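Side-chain contacts in gamma-glutamyl phosphate reductase (Saccharomyces cerevisiae, PDB 1VLU), which catalyses the NADPH-dependent reduction of L-gamma-glutamyl phosphate to the corresponding semialdehyde and phosphate, the second step on the route from glutamate to proline: residues A[176-181]-A[185-190]; A[140-145]-A[168-173]; A[21-26]-A[152-157]. All blocks are in the same frame, centred on the assembly; numbering follows the deposited sequence.

The three contacts lie on one side of the chain's centre, with their own centres 13 to 15 Å apart, and helix 15-30 and helix 139-151 pack on the two faces of strand 154-158. Along the chain, segment 21-26 comes first, followed by 140-145, 152-157, 168-173, 176-181 and 185-190. Contact 2 therefore interlaces with contact 3, and both of its segments precede those of contact 1. Contacts 1 and 2 share helix 164-185. Leu157 packs on Ile141 and Ile144, joining contact 3 to contact 2, while Pro188 and Gly190 touch Ala26 and join contact 1 to contact 3. The result is a three-layer alpha/beta/alpha unit, consistent with the nucleotide-binding domain of aldehyde dehydrogenase relatives.

Contact 1 of 3, residues A[176-181]-A[185-190]; sequences DTIAQF and TGVPVG
Phe181 and Thr185 face each other one helical turn apart, their CA atoms 6.0 Å from one another, and from there the chain doubles back until the CA of Val189 lies 5.8 Å from that of Ala179. The reversal starts at Gly186, whose phi of 93° would press a CB against the preceding carbonyl O and so calls for glycine. Phe181 O receives two bonds from Thr185: the backbone N, at 2.9 Å, lies almost in line with the C=O bond, whereas OG1, also 2.9 Å from that oxygen, stands well above the carbonyl plane. A chi1 of 60° holds OG1 between the threonine's own N and carbonyl carbon, within reach of both the helix and the returning chain. These bonds tie the last turns of helix 164-185 to the loop that leads into strand 192-194, the second connection of a beta-alpha-beta crossover. OG1 also takes a weak bond from Val187 N (3.3 Å), and a water bound to OG1 also bonds Ile178 O and Val187 O, the water lying 2.7 Å from Val187 O. A valine in place of Thr185 would probably leave this water short of a partner, Phe181 O with one bond fewer and Val187 N without its weak acceptor. Beyond the water the contacts are van der Waals packing: the Ile178 CG2 methyl lies against the backbone carbonyls of Val187 and Pro188, 3.6 Å from Pro188 O, and the CG2 methyl of beta-branched Val189 rests against the helix at the small Ala179, 3.8 Å from its CA. Gln182 OE1 binds Val189 N, and Ile29 of helix 15-30 packs on Pro188.

Contact 2 of 3, residues A[140-145]-A[168-173]; sequences VIANIT and REMAKI
Met170, present here as selenomethionine, leaves its helix with CG anti to the carbonyl carbon (chi1 -71°), stays extended through chi2 (-179°) and then bends at chi3 (79°), which turns CE onto Ile141 and Ala142. The two helices, 139-151 and 164-185, belong to successive beta-alpha-beta crossovers of a Rossmann-like sheet, the first leading into strand 154-158 and the second leading out of it. The CA atoms of Ile141 and Met170 stand 7.7 Å apart, and the long, unbranched chain of Met170 carries CE to the flank of the other helix, where it meets its partners with its terminal methyl. CE lies 4.2 Å from Ile141 CG2 and 4.1 Å from Ala142 CB, a meeting of methyl groups in which a small alanine leaves room for the incoming tip. Ile56 and Leu82 also pack on Met170, while Phe134 of strand 118-134 touches Ile141, which extends the apolar layer to the sheet. The helix carrying Ile141 satisfies its buried threonine internally: Thr145 OG1 donates to Ile141 O at 2.9 Å, from the opposite face of that carbonyl's plane to Thr145 N, which bonds the same oxygen.

Contact 3 of 3, residues A[21-26]-A[152-157]; sequences KNARKA and GNAAIL
Strand 154-158 belongs to the parallel core of the Rossmann-like sheet, and helix 15-30, from the start of the chain, covers one of its faces, Ala23 and Ala26 packing on Ala154 and Ala23 also on Ile156. Over these short segments the axes approach to 7.8 Å and run nearly antiparallel, at 150°. So close an approach depends on alanine: the CA atoms of Ala23 and Ala154 are only 5.7 Å apart, and both CB atoms point into the space between them. Ala154 CB packs against the helix backbone, 3.3 Å from Ala23 O, a snug contact that suits the smallness of alanine. It also meets the methyls of the helix, lying 4.4 Å from Ala23 CB and the same distance from Ala26 CB. Ile156, two residues along on the same face, supplies the longer reach. With CG1 anti to its carbonyl carbon (chi1 -58°), the CG1-CD1 branch heads toward the helix and brings CD1 to 3.9 Å from Ala23 CB. Ala155 and Leu157 turn to the other face and pack on helix 139-151, so the strand is sandwiched between helices. Before the strand, Gly152 ends that helix in a Schellman motif, its positive phi suiting glycine, and Asn153 ties the junction to strand 118-134 by bonding Gly128 N. The CB of Arg24 leaves the helix away from the strand, and its guanidinium forms a salt bridge with Asp388 of the second subunit. Between helix and strand, by contrast, the touching side chains are purely aliphatic, which implies that their fit rests on close shape matching and burial of methyl groups, while Arg24 of the same helix makes its ionic link to the second subunit.

Contact 1 of 3, residues A[176-181]-A[185-190]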
# COMPACT_ATOMS: atom_id res chain seq x y z
N ASP A 176 17.94 4.99 27.37
CA ASP A 176 18.24 5.74 28.59
C ASP A 176 18.49 7.23 28.37
O ASP A 176 18.03 8.04 29.16
CB ASP A 176 19.46 5.12 29.29
CG ASP A 176 19.14 3.79 29.97
OD1 ASP A 176 18.14 3.11 29.60
OD2 ASP A 176 19.93 3.41 30.88
N THR A 177 19.26 7.58 27.34
CA THR A 177 19.58 8.97 27.08
C THR A 177 18.34 9.72 26.60
O THR A 177 18.11 10.85 27.02
CB THR A 177 20.74 9.13 26.06
OG1 THR A 177 21.86 8.37 26.50
CG2 THR A 177 21.17 10.61 25.90
N ILE A 178 17.55 9.10 25.73
CA ILE A 178 16.33 9.74 25.26
C ILE A 178 15.36 9.97 26.44
O ILE A 178 14.77 11.04 26.56
CB ILE A 178 15.67 8.96 24.08
CG1 ILE A 178 16.58 9.00 22.86
CG2 ILE A 178 14.33 9.59 23.72
CD1 ILE A 178 16.01 8.34 21.62
N ALA A 179 15.22 8.98 27.31
CA ALA A 179 14.37 9.10 28.50
C ALA A 179 14.87 10.21 29.44
O ALA A 179 14.11 11.08 29.86
CB ALA A 179 14.28 7.77 29.23
N GLN A 180 16.17 10.17 29.74
CA GLN A 180 16.82 11.12 30.64
C GLN A 180 16.69 12.59 30.23
O GLN A 180 16.61 13.48 31.09
CB GLN A 180 18.29 10.73 30.76
CG GLN A 180 19.09 11.47 31.83
CD GLN A 180 20.56 11.08 31.82
OE1 GLN A 180 21.41 11.80 32.35
NE2 GLN A 180 20.87 9.93 31.22
N PHE A 181 16.69 12.87 28.93
CA PHE A 181 16.73 14.25 28.44
C PHE A 181 15.46 14.73 27.72
O PHE A 181 15.47 15.79 27.11
CB PHE A 181 17.97 14.46 27.58
CG PHE A 181 19.26 14.40 28.35
CD1 PHE A 181 19.66 15.47 29.16
CD2 PHE A 181 20.08 13.28 28.27
CE1 PHE A 181 20.86 15.41 29.88
CE2 PHE A 181 21.28 13.21 29.00
CZ PHE A 181 21.67 14.28 29.80
N THR A 185 14.82 18.31 25.90
CA THR A 185 14.96 18.35 24.43
C THR A 185 13.63 18.35 23.66
O THR A 185 13.54 18.89 22.56
CB THR A 185 15.82 17.18 23.90
OG1 THR A 185 15.21 15.92 24.25
CG2 THR A 185 17.25 17.26 24.44
N GLY A 186 12.60 17.75 24.25
CA GLY A 186 11.31 17.62 23.61
C GLY A 186 11.20 16.30 22.87
O GLY A 186 10.11 15.84 22.60
N VAL A 187 12.35 15.70 22.56
CA VAL A 187 12.42 14.46 21.78
C VAL A 187 11.84 13.29 22.58
O VAL A 187 12.41 12.89 23.59
CB VAL A 187 13.86 14.17 21.28
CG1 VAL A 187 13.97 12.80 20.61
CG2 VAL A 187 14.31 15.28 20.32
N PRO A 188 10.70 12.76 22.13
CA PRO A 188 9.98 11.78 22.94
C PRO A 188 10.59 10.39 22.98
O PRO A 188 11.23 9.96 22.03
CB PRO A 188 8.59 11.74 22.28
CG PRO A 188 8.81 12.14 20.89
CD PRO A 188 10.01 13.05 20.85
N VAL A 189 10.38 9.70 24.10
CA VAL A 189 10.61 8.26 24.22
C VAL A 189 9.80 7.57 23.09
O VAL A 189 8.64 7.92 22.85
CB VAL A 189 10.19 7.76 25.65
CG1 VAL A 189 10.08 6.25 25.73
CG2 VAL A 189 11.17 8.29 26.68
N GLY A 190 10.40 6.61 22.38
CA GLY A 190 9.74 6.01 21.22
C GLY A 190 10.11 6.62 19.87
O GLY A 190 9.74 6.06 18.84
O HOH W 1 14.94 13.15 24.52

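Contact 2 of 3, residues A[140-145]-A[168-173]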
# COMPACT_ATOMS: atom_id res chain seq x y z
N VAL A 140 25.29 1.08 12.05
CA VAL A 140 23.95 1.46 11.60
C VAL A 140 23.10 2.08 12.70
O VAL A 140 22.47 3.13 12.49
CB VAL A 140 23.20 0.24 10.97
CG1 VAL A 140 21.71 0.52 10.80
CG2 VAL A 140 23.80 -0.13 9.63
N ILE A 141 23.09 1.45 13.88
CA ILE A 141 22.35 1.96 15.03
C ILE A 141 22.61 3.45 15.27
O ILE A 141 21.67 4.23 15.41
CB ILE A 141 22.63 1.13 16.32
CG1 ILE A 141 22.07 -0.30 16.16
CG2 ILE A 141 22.04 1.81 17.54
CD1 ILE A 141 22.71 -1.33 17.05
N ALA A 142 23.88 3.85 15.27
CA ALA A 142 24.23 5.25 15.48
C ALA A 142 23.88 6.16 14.28
O ALA A 142 23.35 7.24 14.48
CB ALA A 142 25.68 5.39 15.84
N ASN A 143 24.18 5.72 13.06
CA ASN A 143 23.96 6.52 11.85
C ASN A 143 22.47 6.82 11.64
O ASN A 143 22.06 7.96 11.40
CB ASN A 143 24.55 5.81 10.62
CG ASN A 143 24.28 6.56 9.31
OD1 ASN A 143 23.63 6.02 8.39
ND2 ASN A 143 24.79 7.79 9.21
N ILE A 144 21.65 5.78 11.77
CA ILE A 144 20.22 5.86 11.57
C ILE A 144 19.51 6.59 12.70
O ILE A 144 18.63 7.39 12.46
CB ILE A 144 19.62 4.46 11.33
CG1 ILE A 144 19.86 4.04 9.88
CG2 ILE A 144 18.12 4.42 11.68
CD1 ILE A 144 19.21 4.95 8.86
N THR A 145 19.89 6.32 13.94
CA THR A 145 19.36 7.09 15.05
C THR A 145 19.62 8.58 14.80
O THR A 145 18.72 9.39 14.93
CB THR A 145 19.98 6.61 16.42
OG1 THR A 145 19.42 5.34 16.78
CG2 THR A 145 19.72 7.60 17.54
N ARG A 168 22.05 -4.79 21.98
CA ARG A 168 21.60 -4.66 23.38
C ARG A 168 22.23 -3.51 24.17
O ARG A 168 21.53 -2.67 24.72
CB ARG A 168 21.87 -5.97 24.16
CG ARG A 168 20.94 -6.20 25.37
CD ARG A 168 21.46 -7.21 26.45
NE ARG A 168 22.17 -8.41 25.94
CZ ARG A 168 21.65 -9.33 25.11
NH1 ARG A 168 20.41 -9.21 24.63
NH2 ARG A 168 22.39 -10.36 24.74
N GLU A 169 23.56 -3.49 24.24
CA GLU A 169 24.27 -2.42 24.92
C GLU A 169 24.00 -1.01 24.37
O GLU A 169 23.77 -0.07 25.13
CB GLU A 169 25.78 -2.70 24.96
CG GLU A 169 26.24 -3.23 26.28
CD GLU A 169 25.61 -2.47 27.45
OE1 GLU A 169 25.92 -1.26 27.62
OE2 GLU A 169 24.80 -3.09 28.19
N MSE A 170 24.02 -0.88 23.05
CA MSE A 170 23.78 0.40 22.39
C MSE A 170 22.35 0.87 22.54
O MSE A 170 22.13 2.04 22.82
CB MSE A 170 24.19 0.35 20.91
CG MSE A 170 25.71 0.30 20.75
SE MSE A 170 26.36 0.26 18.88
CE MSE A 170 26.17 2.22 18.45
N ALA A 171 21.39 -0.02 22.34
CA ALA A 171 19.98 0.26 22.62
C ALA A 171 19.76 0.80 24.04
O ALA A 171 19.08 1.80 24.21
CB ALA A 171 19.13 -0.97 22.42
N LYS A 172 20.35 0.15 25.04
CA LYS A 172 20.25 0.59 26.42
C LYS A 172 20.69 2.05 26.58
O LYS A 172 20.03 2.83 27.25
CB LYS A 172 21.09 -0.32 27.33
CG LYS A 172 20.91 -0.04 28.83
CD LYS A 172 21.75 -0.96 29.72
N ILE A 173 21.80 2.40 25.94
CA ILE A 173 22.37 3.74 26.09
C ILE A 173 21.52 4.81 25.40
O ILE A 173 21.36 5.91 25.93
CB ILE A 173 23.84 3.78 25.58
CG1 ILE A 173 24.72 2.82 26.39
CG2 ILE A 173 24.40 5.19 25.65
CD1 ILE A 173 25.94 2.34 25.62

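Contact 3 of 3, residues A[21-26]-A[152-157]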
# COMPACT_ATOMS: atom_id res chain seq x y z
N LYS A 21 2.42 1.60 15.72
CA LYS A 21 1.50 2.64 16.15
C LYS A 21 2.19 3.69 17.04
O LYS A 21 1.99 4.90 16.84
CB LYS A 21 0.28 2.02 16.86
CG LYS A 21 -0.77 3.04 17.30
CD LYS A 21 -2.01 2.38 17.92
CE LYS A 21 -2.63 3.27 19.01
NZ LYS A 21 -3.92 2.70 19.52
N ASN A 22 2.98 3.21 18.01
CA ASN A 22 3.78 4.07 18.88
C ASN A 22 4.82 4.90 18.14
O ASN A 22 5.07 6.05 18.50
CB ASN A 22 4.46 3.23 19.96
CG ASN A 22 3.47 2.64 20.97
OD1 ASN A 22 2.35 3.14 21.13
ND2 ASN A 22 3.88 1.58 21.64
N ALA A 23 5.40 4.32 17.10
CA ALA A 23 6.30 5.01 16.20
C ALA A 23 5.61 6.17 15.49
O ALA A 23 6.18 7.24 15.39
CB ALA A 23 6.88 4.05 15.19
N ARG A 24 4.39 5.94 15.00
CA ARG A 24 3.61 6.97 14.35
C ARG A 24 3.28 8.12 15.31
O ARG A 24 3.36 9.30 14.94
CB ARG A 24 2.33 6.40 13.71
CG ARG A 24 1.76 7.34 12.64
CD ARG A 24 0.53 6.78 11.93
NE ARG A 24 0.06 7.72 10.91
CZ ARG A 24 -0.82 8.71 11.12
NH1 ARG A 24 -1.37 8.89 12.33
NH2 ARG A 24 -1.16 9.52 10.12
N LYS A 25 2.91 7.76 16.53
CA LYS A 25 2.64 8.74 17.58
C LYS A 25 3.88 9.56 17.92
O LYS A 25 3.81 10.78 17.97
CB LYS A 25 2.08 8.05 18.84
CG LYS A 25 0.63 7.55 18.67
CD LYS A 25 0.01 7.04 19.97
N ALA A 26 5.01 8.87 18.15
CA ALA A 26 6.30 9.51 18.39
C ALA A 26 6.73 10.46 17.28
O ALA A 26 7.18 11.57 17.56
CB ALA A 26 7.37 8.45 18.61
N GLY A 152 13.48 14.39 11.66
CA GLY A 152 12.11 14.42 12.22
C GLY A 152 11.31 13.15 12.01
O GLY A 152 10.08 13.16 12.17
N ASN A 153 12.00 12.05 11.68
CA ASN A 153 11.37 10.74 11.49
C ASN A 153 11.53 9.87 12.71
O ASN A 153 12.57 9.88 13.33
CB ASN A 153 12.04 9.96 10.34
CG ASN A 153 11.81 10.56 9.01
OD1 ASN A 153 10.70 10.56 8.51
ND2 ASN A 153 12.87 11.07 8.40
N ALA A 154 10.50 9.10 13.03
CA ALA A 154 10.64 8.06 14.02
C ALA A 154 11.23 6.85 13.31
O ALA A 154 11.00 6.67 12.10
CB ALA A 154 9.31 7.74 14.67
N ALA A 155 11.99 6.04 14.04
CA ALA A 155 12.61 4.86 13.48
C ALA A 155 12.36 3.62 14.32
O ALA A 155 12.26 3.69 15.54
CB ALA A 155 14.10 5.06 13.26
N ILE A 156 12.26 2.49 13.63
CA ILE A 156 12.26 1.16 14.23
C ILE A 156 13.48 0.45 13.65
O ILE A 156 13.64 0.40 12.43
CB ILE A 156 10.95 0.37 13.92
CG1 ILE A 156 9.72 1.14 14.41
CG2 ILE A 156 10.96 -1.02 14.55
CD1 ILE A 156 8.51 0.94 13.58
N LEU A 157 14.34 -0.07 14.52
CA LEU A 157 15.56 -0.78 14.14
C LEU A 157 15.49 -2.26 14.51
O LEU A 157 15.14 -2.61 15.65
CB LEU A 157 16.78 -0.14 14.79
CG LEU A 157 17.37 1.11 14.13
CD1 LEU A 157 16.46 2.32 14.28
CD2 LEU A 157 18.68 1.45 14.74